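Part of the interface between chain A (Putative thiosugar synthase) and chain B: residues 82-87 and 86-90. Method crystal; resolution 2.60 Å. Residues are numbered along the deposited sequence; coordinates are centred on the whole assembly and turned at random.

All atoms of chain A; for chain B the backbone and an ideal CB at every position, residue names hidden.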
# COMPACT_ATOMS: atom_id res chain seq x y z
N GLY A 82 16.79 22.15 -5.90
CA GLY A 82 18.21 21.87 -5.95
C GLY A 82 18.51 20.82 -4.91
O GLY A 82 17.78 20.70 -3.93
N THR A 83 19.58 20.06 -5.11
CA THR A 83 20.08 19.26 -4.01
C THR A 83 21.57 19.39 -3.89
O THR A 83 22.23 19.67 -4.88
CB THR A 83 19.71 17.77 -4.16
OG1 THR A 83 20.14 17.08 -2.99
CG2 THR A 83 20.39 17.15 -5.36
N THR A 84 22.07 19.18 -2.67
CA THR A 84 23.48 19.23 -2.35
C THR A 84 23.98 17.85 -1.92
O THR A 84 24.97 17.75 -1.20
CB THR A 84 23.74 20.23 -1.20
OG1 THR A 84 23.12 19.78 0.02
CG2 THR A 84 23.17 21.59 -1.55
N SER A 85 23.30 16.80 -2.38
CA SER A 85 23.60 15.42 -1.94
C SER A 85 24.90 14.81 -2.48
O SER A 85 25.35 13.80 -1.95
CB SER A 85 22.42 14.46 -2.24
OG SER A 85 22.07 14.41 -3.63
N PHE A 86 25.52 15.39 -3.52
CA PHE A 86 26.87 14.91 -3.91
C PHE A 86 27.96 15.49 -3.00
O PHE A 86 29.07 14.96 -2.98
CB PHE A 86 27.24 15.25 -5.37
CG PHE A 86 26.44 14.51 -6.41
CD1 PHE A 86 26.13 13.16 -6.27
CD2 PHE A 86 26.03 15.17 -7.57
CE1 PHE A 86 25.41 12.49 -7.26
CE2 PHE A 86 25.31 14.50 -8.56
CZ PHE A 86 24.99 13.17 -8.40
N ALA A 87 27.68 16.57 -2.28
CA ALA A 87 28.73 17.21 -1.47
C ALA A 87 29.12 16.31 -0.31
O ALA A 87 28.29 15.56 0.17
CB ALA A 87 28.26 18.58 -0.97
N UNK B 86 25.04 21.57 -15.15
CA UNK B 86 23.85 21.26 -14.38
C UNK B 86 23.49 19.81 -14.63
O UNK B 86 23.45 19.38 -15.78
CB UNK B 86 22.69 22.19 -14.74
N UNK B 87 23.24 19.05 -13.57
CA UNK B 87 22.93 17.63 -13.73
C UNK B 87 21.74 17.15 -12.89
O UNK B 87 21.27 17.82 -11.97
CB UNK B 87 24.16 16.80 -13.37
N UNK B 88 21.25 15.97 -13.28
CA UNK B 88 20.20 15.28 -12.57
C UNK B 88 20.65 15.02 -11.14
O UNK B 88 21.75 14.51 -10.92
CB UNK B 88 19.83 13.97 -13.28
N UNK B 89 19.79 15.35 -10.18
CA UNK B 89 20.11 15.19 -8.77
C UNK B 89 19.37 14.04 -8.14
O UNK B 89 18.32 13.62 -8.64
CB UNK B 89 19.80 16.48 -8.01
N UNK B 90 19.93 13.54 -7.04
CA UNK B 90 19.34 12.44 -6.26
C UNK B 90 18.81 12.88 -4.90
O UNK B 90 18.12 12.13 -4.21
OXT UNK B 90 19.07 14.00 -4.46
CB UNK B 90 20.38 11.33 -6.06

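Position 86 of chain B tells little. Its ideal CB has nothing of the chain A stretch within 5.5 Å, so these atoms set no demand on size or polarity. The deposited residue is B:Ala86, which makes no contact here.

At position 87 the backbone is extended, with phi/psi of -135/164, and CA-to-CB points toward chain A. The ideal CB lies 5.5 Å from CE2 of A:Phe86, close enough for a side chain of moderate length to reach the ring but too far for a methyl group to pack against it. What chain A offers is hydrocarbon, so valine, isoleucine, leucine or methionine would all be reasonable; the extended backbone is favourable to a beta-branched residue. The residue is B:Val87, in the m rotamer (chi1 -59°). Its CG2 comes to 4.2 Å from A:Phe86 CE2, meeting the ring at its edge, near its plane, in an ordinary apolar contact.

Position 88, also extended at -59/131, turns its CB away from chain A, and the visible atoms do not choose among side chains. It is B:Ala88. Its contribution comes from the backbone, where the carbonyl O of B:Ala88 lies 4.3 Å from CE2 of A:Phe86.

Position 89 is the most restrictive. Here CA-to-CB would point toward chain A, and the ideal CB would fall 2.8 Å from CG2 of A:Thr83, a clash. Although phi/psi of -107/157 is open to any L-residue except proline, with both backbones as they stand the threonine methyl leaves no room for a beta carbon. Glycine fits, and B:Gly89 is found: its CA packs 3.9 Å from A:Thr83 CG2, so the chain end can pass close over the threonine.

At position 90 the chain ends in a carboxylate, and CA-to-CB is directed sideways. The ideal CB is 4.3 Å from A:Ser85 OG and 5.3 Å from A:Phe86 CE1, with no clash, so alanine, serine or perhaps something larger could be considered; a small residue is plausible, but glycine is not compelled by this stretch. The deposited B:Gly90 makes its closest contacts through the terminal carboxylate. Its OXT lies 3.1 Å from A:Ser85 OG, within hydrogen-bonding reach, although the serine proton has another possible acceptor, and 3.5 Å from A:Thr83 CG2. A water adds a second link: it sits 2.7 Å from A:Ser85 OG and accepts a weak hydrogen bond from B:Gly90 N at 3.5 Å. On the chain B side, main-chain atoms alone thus supply these polar contacts, and A:Ser85 OG meets them from chain A.

Chain B 86-90: AVAGG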
# COMPACT_ATOMS: atom_id res chain seq x y z
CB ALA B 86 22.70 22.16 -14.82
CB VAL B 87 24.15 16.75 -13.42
CG1 VAL B 87 25.30 17.12 -14.35
CG2 VAL B 87 24.56 16.87 -11.97
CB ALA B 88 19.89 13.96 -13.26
O HOH W 1 23.20 14.15 -6.05
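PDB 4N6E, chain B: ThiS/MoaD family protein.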